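PDB 3HL0: maleylacetate reductase, which reduces maleylacetate to 3-oxoadipate with NADH, probably as a step in gamma-resorcylate catabolism. Local coordinates for residues V116-T119 with S124-T127; T119-S124 with Y223-C228; M174-E179 with T230-V235. All coordinates share one frame; numbering follows the deposited sequence.

Contact 1: residues V116-T119 with S124-T127. With NAD (nicotinamide-adenine-dinucleotide), chain D.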
loop_
_atom_site.group_PDB
_atom_site.type_symbol
_atom_site.label_atom_id
_atom_site.label_comp_id
_atom_site.label_asym_id
_atom_site.label_seq_id
_atom_site.Cartn_x
_atom_site.Cartn_y
_atom_site.Cartn_z
ATOM N N VAL A 116 -3.287 0.588 22.138
ATOM C CA VAL A 116 -3.133 0.163 20.740
ATOM C C VAL A 116 -4.109 -0.946 20.482
ATOM O O VAL A 116 -4.261 -1.862 21.316
ATOM C CB VAL A 116 -1.687 -0.328 20.466
ATOM C CG1 VAL A 116 -1.539 -0.712 18.955
ATOM C CG2 VAL A 116 -0.710 0.760 20.826
ATOM N N ILE A 117 -4.814 -0.847 19.353
ATOM C CA ILE A 117 -5.780 -1.861 18.912
ATOM C C ILE A 117 -5.241 -2.394 17.556
ATOM O O ILE A 117 -5.558 -1.844 16.470
ATOM C CB ILE A 117 -7.202 -1.263 18.762
ATOM C CG1 ILE A 117 -7.641 -0.591 20.065
ATOM C CG2 ILE A 117 -8.203 -2.417 18.393
ATOM C CD1 ILE A 117 -8.968 0.170 19.869
ATOM N N PRO A 118 -4.370 -3.433 17.605
ATOM C CA PRO A 118 -3.650 -3.863 16.387
ATOM C C PRO A 118 -4.582 -4.602 15.450
ATOM O O PRO A 118 -5.385 -5.402 15.898
ATOM C CB PRO A 118 -2.547 -4.804 16.900
ATOM C CG PRO A 118 -2.499 -4.627 18.399
ATOM C CD PRO A 118 -3.880 -4.098 18.834
ATOM N N THR A 119 -4.413 -4.389 14.138
ATOM C CA THR A 119 -5.287 -5.059 13.172
ATOM C C THR A 119 -4.466 -5.797 12.116
ATOM O O THR A 119 -5.016 -6.250 11.121
ATOM C CB THR A 119 -6.264 -4.063 12.509
ATOM O OG1 THR A 119 -5.511 -3.057 11.787
ATOM C CG2 THR A 119 -7.160 -3.345 13.590
ATOM N N SER A 124 4.251 -4.369 16.417
ATOM C CA SER A 124 4.837 -3.097 16.966
ATOM C C SER A 124 4.234 -2.719 18.308
ATOM O O SER A 124 4.893 -2.043 19.138
ATOM C CB SER A 124 4.530 -1.975 15.987
ATOM O OG SER A 124 5.191 -0.763 16.370
ATOM N N GLU A 125 2.977 -3.114 18.519
ATOM C CA GLU A 125 2.230 -2.775 19.750
ATOM C C GLU A 125 2.914 -3.198 21.067
ATOM O O GLU A 125 2.577 -2.645 22.144
ATOM C CB GLU A 125 0.813 -3.312 19.695
ATOM C CG GLU A 125 0.780 -4.840 19.620
ATOM C CD GLU A 125 0.814 -5.420 18.191
ATOM O OE1 GLU A 125 1.160 -4.722 17.209
ATOM O OE2 GLU A 125 0.489 -6.620 18.069
ATOM N N VAL A 126 3.827 -4.180 20.991
ATOM C CA VAL A 126 4.557 -4.628 22.191
ATOM C C VAL A 126 6.070 -4.498 22.045
ATOM O O VAL A 126 6.857 -5.236 22.672
ATOM C CB VAL A 126 4.183 -6.083 22.626
ATOM C CG1 VAL A 126 2.756 -6.121 23.246
ATOM C CG2 VAL A 126 4.311 -7.027 21.430
ATOM N N THR A 127 6.489 -3.508 21.259
ATOM C CA THR A 127 7.910 -3.204 21.195
ATOM C C THR A 127 8.185 -1.746 21.549
ATOM O O THR A 127 7.315 -0.871 21.380
ATOM C CB THR A 127 8.551 -3.448 19.783
ATOM O OG1 THR A 127 8.360 -2.276 18.973
ATOM C CG2 THR A 127 8.030 -4.691 19.120
HETATM P PA NAD D . 0.511 -1.005 7.645
HETATM O O1A NAD D . 0.239 -0.568 9.042
HETATM O O2A NAD D . 1.406 -0.168 6.814
HETATM O O5B NAD D . -0.881 -1.359 6.950
HETATM C C5B NAD D . -0.914 -1.529 5.529
HETATM C C4B NAD D . -2.318 -1.178 5.061
HETATM O O4B NAD D . -3.227 -2.166 5.545
HETATM C C3B NAD D . -2.779 0.192 5.593
HETATM O O3B NAD D . -3.443 0.965 4.576
HETATM C C2B NAD D . -3.737 -0.209 6.691
HETATM O O2B NAD D . -4.741 0.755 6.935
HETATM C C1B NAD D . -4.332 -1.523 6.165
HETATM N N9A NAD D . -4.861 -2.399 7.238
HETATM C C8A NAD D . -4.206 -2.798 8.388
HETATM N N7A NAD D . -5.028 -3.601 9.102
HETATM C C5A NAD D . -6.221 -3.719 8.441
HETATM C C6A NAD D . -7.399 -4.405 8.733
HETATM N N6A NAD D . -7.498 -5.378 9.676
HETATM N N1A NAD D . -8.436 -4.277 7.808
HETATM C C2A NAD D . -8.286 -3.533 6.658
HETATM N N3A NAD D . -7.126 -2.866 6.362
HETATM C C4A NAD D . -6.103 -2.965 7.262
HETATM O O3 NAD D . 1.245 -2.465 7.623
HETATM P PN NAD D . 2.098 -3.240 8.766
HETATM O O1N NAD D . 2.844 -4.295 8.018
HETATM O O2N NAD D . 1.134 -3.604 9.803
HETATM O O5D NAD D . 3.153 -2.177 9.328
HETATM C C5D NAD D . 4.337 -1.832 8.614
HETATM C C4D NAD D . 4.971 -0.649 9.347
HETATM O O4D NAD D . 5.151 -1.016 10.707
HETATM C C3D NAD D . 6.360 -0.373 8.787
HETATM O O3D NAD D . 6.598 1.039 8.892
HETATM C C2D NAD D . 7.258 -1.145 9.725
HETATM O O2D NAD D . 8.608 -0.680 9.771
HETATM C C1D NAD D . 6.531 -0.957 11.044
HETATM N N1N NAD D . 6.840 -1.980 12.033
HETATM C C2N NAD D . 7.398 -1.551 13.200
HETATM C C3N NAD D . 7.710 -2.480 14.171
HETATM C C7N NAD D . 8.272 -1.899 15.402
HETATM O O7N NAD D . 8.493 -2.794 16.379
HETATM N N7N NAD D . 8.543 -0.575 15.512
HETATM C C4N NAD D . 7.426 -3.882 14.021
HETATM C C5N NAD D . 6.859 -4.298 12.815
HETATM C C6N NAD D . 6.578 -3.337 11.828
#

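Contact 2: residues T119-S124 with Y223-C228. With NAD (nicotinamide-adenine-dinucleotide), chain D.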
loop_
_atom_site.group_PDB
_atom_site.type_symbol
_atom_site.label_atom_id
_atom_site.label_comp_id
_atom_site.label_asym_id
_atom_site.label_seq_id
_atom_site.Cartn_x
_atom_site.Cartn_y
_atom_site.Cartn_z
ATOM N N THR A 119 -4.413 -4.389 14.138
ATOM C CA THR A 119 -5.287 -5.059 13.172
ATOM C C THR A 119 -4.466 -5.797 12.116
ATOM O O THR A 119 -5.016 -6.250 11.121
ATOM C CB THR A 119 -6.264 -4.063 12.509
ATOM O OG1 THR A 119 -5.511 -3.057 11.787
ATOM C CG2 THR A 119 -7.160 -3.345 13.590
ATOM N N THR A 120 -3.146 -5.864 12.309
ATOM C CA THR A 120 -2.288 -6.730 11.468
ATOM C C THR A 120 -1.441 -7.584 12.382
ATOM O O THR A 120 -1.696 -7.661 13.600
ATOM C CB THR A 120 -1.350 -5.954 10.498
ATOM O OG1 THR A 120 -0.288 -5.321 11.235
ATOM C CG2 THR A 120 -2.127 -4.897 9.679
ATOM N N TYR A 121 -0.423 -8.239 11.816
ATOM C CA TYR A 121 0.436 -9.132 12.577
ATOM C C TYR A 121 1.828 -8.562 12.816
ATOM O O TYR A 121 2.735 -9.262 13.231
ATOM C CB TYR A 121 0.513 -10.495 11.868
ATOM C CG TYR A 121 -0.887 -11.101 11.628
ATOM C CD1 TYR A 121 -1.865 -11.092 12.644
ATOM C CD2 TYR A 121 -1.226 -11.647 10.377
ATOM C CE1 TYR A 121 -3.132 -11.618 12.422
ATOM C CE2 TYR A 121 -2.490 -12.166 10.133
ATOM C CZ TYR A 121 -3.442 -12.154 11.171
ATOM O OH TYR A 121 -4.677 -12.679 10.897
ATOM N N ALA A 122 1.991 -7.274 12.574
ATOM C CA ALA A 122 3.330 -6.627 12.665
ATOM C C ALA A 122 3.959 -6.706 14.058
ATOM O O ALA A 122 5.187 -6.816 14.173
ATOM C CB ALA A 122 3.219 -5.117 12.236
ATOM N N GLY A 123 3.127 -6.592 15.110
ATOM C CA GLY A 123 3.678 -6.759 16.466
ATOM C C GLY A 123 4.278 -5.518 17.114
ATOM O O GLY A 123 4.769 -5.611 18.237
ATOM N N SER A 124 4.251 -4.369 16.417
ATOM C CA SER A 124 4.837 -3.097 16.966
ATOM C C SER A 124 4.234 -2.719 18.308
ATOM O O SER A 124 4.893 -2.043 19.138
ATOM C CB SER A 124 4.530 -1.975 15.987
ATOM O OG SER A 124 5.191 -0.763 16.370
ATOM N N TYR A 223 -3.030 -14.163 18.303
ATOM C CA TYR A 223 -2.289 -14.646 19.458
ATOM C C TYR A 223 -0.825 -14.897 19.060
ATOM O O TYR A 223 0.087 -14.478 19.790
ATOM C CB TYR A 223 -2.947 -15.931 19.902
ATOM C CG TYR A 223 -2.139 -16.850 20.792
ATOM C CD1 TYR A 223 -1.889 -16.498 22.124
ATOM C CD2 TYR A 223 -1.655 -18.053 20.302
ATOM C CE1 TYR A 223 -1.144 -17.367 22.951
ATOM C CE2 TYR A 223 -0.931 -18.937 21.108
ATOM C CZ TYR A 223 -0.697 -18.567 22.439
ATOM O OH TYR A 223 -0.011 -19.429 23.252
ATOM N N GLY A 224 -0.599 -15.554 17.924
ATOM C CA GLY A 224 0.780 -15.789 17.475
ATOM C C GLY A 224 1.485 -14.456 17.262
ATOM O O GLY A 224 2.666 -14.302 17.637
ATOM N N ALA A 225 0.806 -13.488 16.650
ATOM C CA ALA A 225 1.416 -12.183 16.384
ATOM C C ALA A 225 1.852 -11.453 17.649
ATOM O O ALA A 225 2.916 -10.817 17.731
ATOM C CB ALA A 225 0.441 -11.313 15.529
ATOM N N TRP A 226 1.034 -11.591 18.684
ATOM C CA TRP A 226 1.381 -11.042 19.994
ATOM C C TRP A 226 2.654 -11.651 20.560
ATOM O O TRP A 226 3.557 -10.908 20.990
ATOM C CB TRP A 226 0.189 -11.259 20.943
ATOM C CG TRP A 226 0.522 -11.016 22.384
ATOM C CD1 TRP A 226 1.118 -9.914 22.929
ATOM C CD2 TRP A 226 0.237 -11.919 23.465
ATOM N NE1 TRP A 226 1.217 -10.087 24.328
ATOM C CE2 TRP A 226 0.674 -11.301 24.652
ATOM C CE3 TRP A 226 -0.362 -13.180 23.529
ATOM C CZ2 TRP A 226 0.515 -11.925 25.905
ATOM C CZ3 TRP A 226 -0.499 -13.808 24.770
ATOM C CH2 TRP A 226 -0.050 -13.178 25.924
ATOM N N LEU A 227 2.761 -12.977 20.525
ATOM C CA LEU A 227 3.984 -13.607 21.048
ATOM C C LEU A 227 5.186 -13.220 20.198
ATOM O O LEU A 227 6.268 -12.979 20.724
ATOM C CB LEU A 227 3.808 -15.134 21.060
ATOM C CG LEU A 227 2.717 -15.595 22.036
ATOM C CD1 LEU A 227 2.612 -17.101 21.931
ATOM C CD2 LEU A 227 3.054 -15.192 23.457
ATOM N N CYS A 228 5.008 -13.180 18.867
ATOM C CA CYS A 228 6.130 -12.819 17.998
ATOM C C CYS A 228 6.571 -11.374 18.228
ATOM O O CYS A 228 7.769 -11.082 18.263
ATOM C CB CYS A 228 5.698 -13.005 16.520
ATOM S SG CYS A 228 5.515 -14.753 16.034
HETATM P PA NAD D . 0.511 -1.005 7.645
HETATM O O1A NAD D . 0.239 -0.568 9.042
HETATM O O2A NAD D . 1.406 -0.168 6.814
HETATM O O5B NAD D . -0.881 -1.359 6.950
HETATM C C5B NAD D . -0.914 -1.529 5.529
HETATM C C4B NAD D . -2.318 -1.178 5.061
HETATM O O4B NAD D . -3.227 -2.166 5.545
HETATM C C3B NAD D . -2.779 0.192 5.593
HETATM O O3B NAD D . -3.443 0.965 4.576
HETATM C C2B NAD D . -3.737 -0.209 6.691
HETATM O O2B NAD D . -4.741 0.755 6.935
HETATM C C1B NAD D . -4.332 -1.523 6.165
HETATM N N9A NAD D . -4.861 -2.399 7.238
HETATM C C8A NAD D . -4.206 -2.798 8.388
HETATM N N7A NAD D . -5.028 -3.601 9.102
HETATM C C5A NAD D . -6.221 -3.719 8.441
HETATM C C6A NAD D . -7.399 -4.405 8.733
HETATM N N6A NAD D . -7.498 -5.378 9.676
HETATM N N1A NAD D . -8.436 -4.277 7.808
HETATM C C2A NAD D . -8.286 -3.533 6.658
HETATM N N3A NAD D . -7.126 -2.866 6.362
HETATM C C4A NAD D . -6.103 -2.965 7.262
HETATM O O3 NAD D . 1.245 -2.465 7.623
HETATM P PN NAD D . 2.098 -3.240 8.766
HETATM O O1N NAD D . 2.844 -4.295 8.018
HETATM O O2N NAD D . 1.134 -3.604 9.803
HETATM O O5D NAD D . 3.153 -2.177 9.328
HETATM C C5D NAD D . 4.337 -1.832 8.614
HETATM C C4D NAD D . 4.971 -0.649 9.347
HETATM O O4D NAD D . 5.151 -1.016 10.707
HETATM C C3D NAD D . 6.360 -0.373 8.787
HETATM O O3D NAD D . 6.598 1.039 8.892
HETATM C C2D NAD D . 7.258 -1.145 9.725
HETATM O O2D NAD D . 8.608 -0.680 9.771
HETATM C C1D NAD D . 6.531 -0.957 11.044
HETATM N N1N NAD D . 6.840 -1.980 12.033
HETATM C C2N NAD D . 7.398 -1.551 13.200
HETATM C C3N NAD D . 7.710 -2.480 14.171
HETATM C C7N NAD D . 8.272 -1.899 15.402
HETATM O O7N NAD D . 8.493 -2.794 16.379
HETATM N N7N NAD D . 8.543 -0.575 15.512
HETATM C C4N NAD D . 7.426 -3.882 14.021
HETATM C C5N NAD D . 6.859 -4.298 12.815
HETATM C C6N NAD D . 6.578 -3.337 11.828
HETATM O O HOH W 1 4.453 -9.871 15.450
#

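Contact 3: residues M174-E179 with T230-V235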
loop_
_atom_site.group_PDB
_atom_site.type_symbol
_atom_site.label_atom_id
_atom_site.label_comp_id
_atom_site.label_asym_id
_atom_site.label_seq_id
_atom_site.Cartn_x
_atom_site.Cartn_y
_atom_site.Cartn_z
HETATM N N MSE A 174 6.429 -14.086 12.009
HETATM C CA MSE A 174 7.262 -15.300 12.143
HETATM C C MSE A 174 8.752 -14.938 12.119
HETATM O O MSE A 174 9.568 -15.566 12.813
HETATM C CB MSE A 174 6.965 -16.319 11.051
HETATM C CG MSE A 174 5.589 -16.885 11.253
HETATM SE SE MSE A 174 5.047 -18.089 9.848
HETATM C CE MSE A 174 6.403 -19.354 9.985
ATOM N N ALA A 175 9.120 -13.920 11.330
ATOM C CA ALA A 175 10.520 -13.514 11.300
ATOM C C ALA A 175 11.055 -13.063 12.667
ATOM O O ALA A 175 12.192 -13.350 13.009
ATOM C CB ALA A 175 10.716 -12.388 10.242
ATOM N N HIS A 176 10.220 -12.334 13.435
ATOM C CA HIS A 176 10.622 -11.868 14.789
ATOM C C HIS A 176 10.933 -13.109 15.633
ATOM O O HIS A 176 11.971 -13.134 16.319
ATOM C CB HIS A 176 9.487 -11.100 15.472
ATOM C CG HIS A 176 8.864 -9.986 14.681
ATOM N ND1 HIS A 176 9.540 -9.186 13.780
ATOM C CD2 HIS A 176 7.587 -9.515 14.727
ATOM C CE1 HIS A 176 8.696 -8.295 13.272
ATOM N NE2 HIS A 176 7.514 -8.453 13.867
ATOM N N ALA A 177 10.051 -14.114 15.571
ATOM C CA ALA A 177 10.249 -15.335 16.403
ATOM C C ALA A 177 11.447 -16.141 15.975
ATOM O O ALA A 177 12.227 -16.618 16.802
ATOM C CB ALA A 177 9.006 -16.194 16.364
ATOM N N ALA A 178 11.636 -16.276 14.654
ATOM C CA ALA A 178 12.719 -17.076 14.145
ATOM C C ALA A 178 14.067 -16.490 14.601
ATOM O O ALA A 178 14.951 -17.213 15.091
ATOM C CB ALA A 178 12.636 -17.148 12.614
ATOM N N GLU A 179 14.226 -15.168 14.472
ATOM C CA GLU A 179 15.500 -14.556 14.891
ATOM C C GLU A 179 15.664 -14.558 16.419
ATOM O O GLU A 179 16.788 -14.603 16.911
ATOM C CB GLU A 179 15.690 -13.134 14.329
ATOM C CG GLU A 179 15.866 -13.127 12.818
ATOM C CD GLU A 179 16.938 -12.106 12.373
ATOM O OE1 GLU A 179 16.758 -10.888 12.537
ATOM O OE2 GLU A 179 17.992 -12.568 11.922
ATOM N N THR A 230 6.258 -9.747 21.001
ATOM C CA THR A 230 6.808 -9.650 22.354
ATOM C C THR A 230 8.294 -9.976 22.292
ATOM O O THR A 230 9.107 -9.277 22.901
ATOM C CB THR A 230 6.066 -10.550 23.322
ATOM O OG1 THR A 230 4.686 -10.124 23.381
ATOM C CG2 THR A 230 6.679 -10.464 24.732
ATOM N N VAL A 231 8.653 -10.995 21.526
ATOM C CA VAL A 231 10.086 -11.311 21.487
ATOM C C VAL A 231 10.891 -10.330 20.641
ATOM O O VAL A 231 12.047 -10.053 20.983
ATOM C CB VAL A 231 10.362 -12.786 21.123
ATOM C CG1 VAL A 231 9.615 -13.700 22.109
ATOM C CG2 VAL A 231 9.935 -13.108 19.656
ATOM N N LEU A 232 10.269 -9.735 19.618
ATOM C CA LEU A 232 10.898 -8.576 18.912
ATOM C C LEU A 232 11.211 -7.466 19.916
ATOM O O LEU A 232 12.260 -6.769 19.812
ATOM C CB LEU A 232 9.958 -8.026 17.830
ATOM C CG LEU A 232 10.452 -6.749 17.140
ATOM C CD1 LEU A 232 11.818 -6.926 16.434
ATOM C CD2 LEU A 232 9.393 -6.290 16.108
ATOM N N GLY A 233 10.297 -7.281 20.875
ATOM C CA GLY A 233 10.474 -6.265 21.906
ATOM C C GLY A 233 11.586 -6.571 22.880
ATOM O O GLY A 233 12.215 -5.624 23.354
ATOM N N ALA A 234 11.877 -7.860 23.105
ATOM C CA ALA A 234 12.665 -8.349 24.271
ATOM C C ALA A 234 14.132 -8.607 23.940
ATOM O O ALA A 234 15.020 -8.328 24.759
ATOM C CB ALA A 234 12.089 -9.627 24.794
ATOM N N VAL A 235 14.393 -9.220 22.782
ATOM C CA VAL A 235 15.751 -9.665 22.481
ATOM C C VAL A 235 16.244 -9.069 21.153
ATOM O O VAL A 235 15.459 -8.465 20.397
ATOM C CB VAL A 235 15.888 -11.222 22.527
ATOM C CG1 VAL A 235 15.424 -11.731 23.918
ATOM C CG2 VAL A 235 15.026 -11.919 21.419
#

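Contact 1: residues V116-T119 with S124-T127
At the C-terminal end of strand 113-118, a central strand of the parallel sheet, Val116 and Pro118 meet Glu125 of the loop leading to strand 129-134, which lines the NAD pocket. The meeting is carried by carbon atoms, although one partner is an acid. Val116 CG1 lies 3.6 Å from Glu125 CB, its side chain crossing that of the glutamate at about a right angle. Pro118 CG then sits over the flat face of the carboxylate: it is 3.4 Å from Glu125 CD, and slightly farther from each oxygen. Glu125 reaches this place because CG stands between the backbone N and the carbonyl carbon (chi1 63°) and the chain bends again at chi2 (-89°), which turns the acid across the proline ring. Its OE2 is hydrogen-bonded to Tyr153 OH on strand 150-153.

The layout is the parallel alpha/beta arrangement in which a nucleotide lies across the carboxyl ends of the strands, and here the flanks of one short turn serve opposite ends of the same NAD. Where strand 113-118 stops, Thr119 O accepts a hydrogen bond from the adenine N6A at 3.0 Å (156° at the hydrogen). Beyond the turn, Thr127 OG1 donates to the nicotinamide carboxamide oxygen O7N at 2.6 Å, while Ser124 OG approaches carbon C7N of that amide to 3.4 Å. The second flank is itself tied together by Thr127 N bonding to Ser124 O at 3.0 Å, and Lys104 NZ binds both Ser124 O and Thr127 O.

Contact 2: residues T119-S124 with Y223-C228
Tyr121 and Ala225 supply the apolar part of this contact between a cofactor-binding loop and a helix of the C-terminal region. The methyl CB of Ala225 fits into the angle between the tyrosine's backbone and its ring, 3.7 Å from both Tyr121 CA and Tyr121 CD1. A chi1 of -55° places the ring beside its own backbone N, and CA and CD1 both meet the methyl; the phenol OH is bonded to Arg218. Close by, Gly123 CA comes to 4.3 Å from Ala225 O. At its positive phi (86°) a side chain would press on the carbonyl O of Ala122 and point at the helix, close to Ala225 O, and the bare CA suits the position.

The polar link is indirect. A single water donates to Tyr121 O and to Ala225 O, each at 2.9 Å, joining two backbones that share no direct bond.

Cofactor binding occupies the loop's other side. Thr120 OG1 gives its proton to the nicotinamide-side phosphate oxygen O2N at 2.6 Å and accepts from Ala122 N at 3.3 Å (164°), an ST turn. One hydroxyl thereby shapes the loop and holds the pyrophosphate.

The loop is thus wedged between NAD and helix 215-234, while helix 163-180 closes in through Ser169, bonded to Tyr121 N, and through Ala173 and Ala177, which pack on Cys228.

Contact 3: residues M174-E179 with T230-V235
His176 presents one face of its imidazole to Leu232, where two helices of the all-helical C-terminal region pass each other. Leu232 CD2 stands almost directly above the ring, 3.6 Å from its centroid, a CH-pi contact made by one branch of the leucine. The nearest ring atom is His176 CE1, at 3.5 Å from Leu232 CD2. In the leucine, CG anti to the backbone N (chi1 174°), with the further turn at chi2 (59°), carries CD2 over the imidazole, and CB follows the base of the ring, 3.9 Å from His176 CG.

The ring is also held through its two nitrogens. Its CG lies opposite the carbonyl carbon, beside the backbone N, and both ring nitrogens are bonded beyond the two helices: ND1 to His241 NE2, NE2 to Ala122 O in the loop that binds NAD. Two such bonds, at different points of the ring, should fix its rotation and keep the face turned to the leucine.

Val231 makes a plainer second contact. Its CG2 branch touches the backbone of the partner helix, 3.9 Å from His176 O and 4.0 Å from Ala177 CA.

The axes of the short helical segments come within 8.5 Å and are inclined at 50°. Helix 215-234 ends here: Val231 O receives both Ala234 N and Val235 N, and Val235 leaves helical geometry. On the cofactor side, the same CD2 methyl of Leu232 that lies over the imidazole also touches the nicotinamide end of NAD. Beside the crossing, Leu198 of helix 188-210 packs on Ala177, and helix 239-251 contributes His241.

Overall arrangement
All three contacts are buried, yet they differ in chemistry as the chain passes from sheet to helices. Contact 1 joins a strand end to the loop beyond it and packs aliphatic carbon against an acid; contact 3 joins two helices, with a methyl group over an imidazole. Contact 2 lies between them and adds a water bridge, joining the N-terminal nucleotide-binding part to the helical C-terminal part. Contacts 1 and 2 share Thr119 and Ser124 and bind NAD, which contact 3 reaches through Leu232. Contacts 2 and 3 both use helix 215-234, and Cys228 SG lies 3.8 Å from Ala177 CB. Contacts 1 and 3 meet by packing alone, through Val126 on Thr230 and Thr127 on Leu232.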